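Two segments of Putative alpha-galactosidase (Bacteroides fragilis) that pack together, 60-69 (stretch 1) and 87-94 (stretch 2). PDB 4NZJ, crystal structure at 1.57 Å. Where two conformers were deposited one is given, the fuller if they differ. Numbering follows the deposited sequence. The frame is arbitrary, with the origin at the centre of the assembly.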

# COMPACT_ATOMS: atom_id res chain seq x y z
N ILE A 60 -6.11 -16.85 9.59
CA ILE A 60 -6.94 -15.65 9.61
C ILE A 60 -7.48 -15.37 11.01
O ILE A 60 -8.11 -16.23 11.63
CB ILE A 60 -8.12 -15.76 8.63
CG1 ILE A 60 -7.59 -15.91 7.20
CG2 ILE A 60 -9.03 -14.54 8.75
CD1 ILE A 60 -8.65 -16.26 6.17
N ILE A 61 -7.22 -14.16 11.49
CA ILE A 61 -7.82 -13.64 12.72
C ILE A 61 -9.09 -12.90 12.31
O ILE A 61 -9.04 -12.02 11.46
CB ILE A 61 -6.89 -12.64 13.42
CG1 ILE A 61 -5.57 -13.31 13.81
CG2 ILE A 61 -7.58 -12.03 14.64
CD1 ILE A 61 -4.52 -12.34 14.30
N SER A 62 -10.21 -13.23 12.93
CA SER A 62 -11.47 -12.55 12.61
C SER A 62 -12.35 -12.37 13.83
O SER A 62 -12.21 -13.07 14.83
CB SER A 62 -12.23 -13.31 11.53
OG SER A 62 -12.66 -14.57 12.00
N GLY A 63 -13.27 -11.41 13.73
CA GLY A 63 -14.24 -11.16 14.78
C GLY A 63 -14.59 -9.69 14.87
O GLY A 63 -14.54 -8.96 13.87
N VAL A 64 -14.96 -9.25 16.08
CA VAL A 64 -15.29 -7.86 16.37
C VAL A 64 -14.76 -7.51 17.75
O VAL A 64 -15.00 -8.24 18.71
CB VAL A 64 -16.82 -7.63 16.34
CG1 VAL A 64 -17.15 -6.20 16.74
CG2 VAL A 64 -17.39 -7.94 14.96
N MSE A 65 -14.06 -6.38 17.85
CA MSE A 65 -13.60 -5.90 19.15
C MSE A 65 -14.40 -4.68 19.51
O MSE A 65 -14.58 -3.77 18.70
CB MSE A 65 -12.10 -5.65 19.16
CG MSE A 65 -11.39 -7.00 19.11
SE MSE A 65 -9.47 -6.78 19.47
CE MSE A 65 -9.67 -6.00 21.26
N THR A 66 -14.92 -4.66 20.73
CA THR A 66 -15.81 -3.59 21.17
C THR A 66 -15.14 -2.57 22.10
O THR A 66 -15.69 -1.48 22.30
CB THR A 66 -17.07 -4.16 21.85
OG1 THR A 66 -16.70 -5.02 22.93
CG2 THR A 66 -17.90 -4.95 20.84
N SER A 67 -13.98 -2.91 22.66
CA SER A 67 -13.28 -2.03 23.61
C SER A 67 -12.05 -1.39 22.97
O SER A 67 -11.22 -2.08 22.38
CB SER A 67 -12.85 -2.82 24.84
OG SER A 67 -13.98 -3.28 25.56
N LYS A 68 -11.94 -0.07 23.11
CA LYS A 68 -10.79 0.66 22.58
C LYS A 68 -9.53 0.35 23.38
O LYS A 68 -9.60 0.08 24.57
CB LYS A 68 -11.05 2.16 22.61
CG LYS A 68 -12.17 2.60 21.68
CD LYS A 68 -12.28 4.12 21.60
CE LYS A 68 -12.67 4.73 22.94
N GLY A 69 -8.38 0.40 22.70
CA GLY A 69 -7.09 0.20 23.36
C GLY A 69 -6.08 -0.49 22.46
O GLY A 69 -6.39 -0.84 21.32
N GLN A 87 5.33 -10.60 17.70
CA GLN A 87 4.30 -9.79 18.33
C GLN A 87 3.45 -9.11 17.27
O GLN A 87 3.94 -8.72 16.20
CB GLN A 87 4.92 -8.71 19.24
CG GLN A 87 5.89 -9.22 20.29
CD GLN A 87 5.22 -9.95 21.44
OE1 GLN A 87 4.74 -11.07 21.28
NE2 GLN A 87 5.19 -9.32 22.61
N LEU A 88 2.16 -8.96 17.56
CA LEU A 88 1.26 -8.13 16.76
C LEU A 88 0.52 -7.20 17.72
O LEU A 88 -0.05 -7.65 18.71
CB LEU A 88 0.25 -8.99 16.00
CG LEU A 88 -0.87 -8.24 15.26
CD1 LEU A 88 -0.33 -7.44 14.09
CD2 LEU A 88 -1.94 -9.22 14.80
N VAL A 89 0.54 -5.90 17.42
CA VAL A 89 -0.22 -4.94 18.20
C VAL A 89 -1.51 -4.64 17.45
O VAL A 89 -1.48 -4.27 16.27
CB VAL A 89 0.58 -3.64 18.44
CG1 VAL A 89 -0.30 -2.58 19.10
CG2 VAL A 89 1.79 -3.94 19.31
N ILE A 90 -2.64 -4.83 18.13
CA ILE A 90 -3.94 -4.48 17.57
C ILE A 90 -4.44 -3.23 18.28
O ILE A 90 -4.60 -3.24 19.50
CB ILE A 90 -4.96 -5.63 17.74
CG1 ILE A 90 -4.47 -6.87 16.99
CG2 ILE A 90 -6.34 -5.20 17.24
CD1 ILE A 90 -5.30 -8.12 17.22
N ARG A 91 -4.67 -2.16 17.52
CA ARG A 91 -5.17 -0.92 18.08
C ARG A 91 -6.62 -0.76 17.68
O ARG A 91 -6.94 -0.65 16.49
CB ARG A 91 -4.36 0.29 17.61
CG ARG A 91 -4.91 1.63 18.12
CD ARG A 91 -3.92 2.75 17.88
NE ARG A 91 -2.65 2.46 18.52
CZ ARG A 91 -1.47 2.94 18.14
NH1 ARG A 91 -1.37 3.78 17.12
NH2 ARG A 91 -0.37 2.58 18.80
N ILE A 92 -7.50 -0.77 18.67
CA ILE A 92 -8.91 -0.52 18.45
C ILE A 92 -9.17 0.93 18.85
O ILE A 92 -8.93 1.32 19.99
CB ILE A 92 -9.80 -1.49 19.25
CG1 ILE A 92 -9.46 -2.94 18.87
CG2 ILE A 92 -11.28 -1.20 19.00
CD1 ILE A 92 -9.64 -3.29 17.41
N GLY A 93 -9.65 1.72 17.90
CA GLY A 93 -9.81 3.16 18.10
C GLY A 93 -10.26 3.80 16.80
O GLY A 93 -10.98 3.19 16.03
N ASP A 94 -9.83 5.04 16.56
CA ASP A 94 -10.25 5.74 15.36
C ASP A 94 -9.14 5.84 14.31
O ASP A 94 -9.19 6.71 13.43
CB ASP A 94 -10.81 7.13 15.71
CG ASP A 94 -9.77 8.05 16.33
OD1 ASP A 94 -8.63 7.61 16.58
OD2 ASP A 94 -10.11 9.23 16.57

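Stretch 2 continues a strand that begins earlier in the chain and runs through I92, followed by G93 and D94 outside it. Apolar side-chain contacts with stretch 1 run from L88 to I92, and at I92 a pair of backbone hydrogen bonds joins them. Together the two stretches bury 394 Å², counting both sides.

Q87 opens the segment without touching stretch 1; its side chain lies exposed, and OE1 is hydrogen-bonded elsewhere in the structure. Contact begins at L88, whose CA-to-CB bond points toward stretch 1. With chi1 in t and chi2 in p, its CD2 comes to 4.1 Å from CD1 of I61. The isoleucine also points toward its partner and, with chi1 in m and chi2 in t, extends its longer branch to bring CD1 within reach. Both residues are buried, and two branched hydrocarbon side chains suit a place where no polar group of the other stretch comes close.

The alternation of the strand takes V89 out of reach and brings I90 back toward stretch 1. CG2 of I90 packs 4.2 Å from SE of M65, a selenomethionine. The unbranched side chain of M65 (m, t, p) packs against both I90 and I92: the same SE lies 3.9 Å from CG1 of I92, and CB of M65 lies 3.8 Å from CG1 of I92. A long, flexible apolar residue is well suited to span two successive inward-facing positions of a strand. M65, I90 and I92 are all buried.

R91 points away, and its guanidinium group is hydrogen-bonded to residues flanking the stretches. Its backbone nevertheless takes part in the contact, because CA of R91 lies 3.5 Å from O of G69 in a CA-H...O arrangement that supplements the stronger bonds next to it.

I92 contributes most to the contact, with 112 Å² covered by stretch 1, the largest share of any residue here. It forms an antiparallel, hydrogen-bonded bridge with G69: N of I92 donates to O of G69 at 2.9 Å, and N of G69 donates to O of I92, also at 2.9 Å. Angles at the hydrogens of 164° and 161° make both bonds nearly straight. O of I92 also receives a CA-H...O contact from CA of K68 at 3.3 Å, though the angle of 125° is less favourable. The isoleucine side chain, with chi1 and chi2 both in m, packs CG1 against M65, and its CB lies 3.5 Å from O of S67. I92 thus combines a backbone pair with apolar burial. The glycine opposite is required by its own backbone: at phi/psi of 147/178°, a CB on G69 would be jammed against the carbonyl O of K68.

Beyond the bridge the contact fades. CA of G93 lies 4.3 Å from CG of K68, whose aliphatic portion passes alongside the glycine; NZ of this exposed lysine is not modelled. D94 makes no contact with stretch 1, and its exposed carboxylate suits the position where the chain leaves the interface.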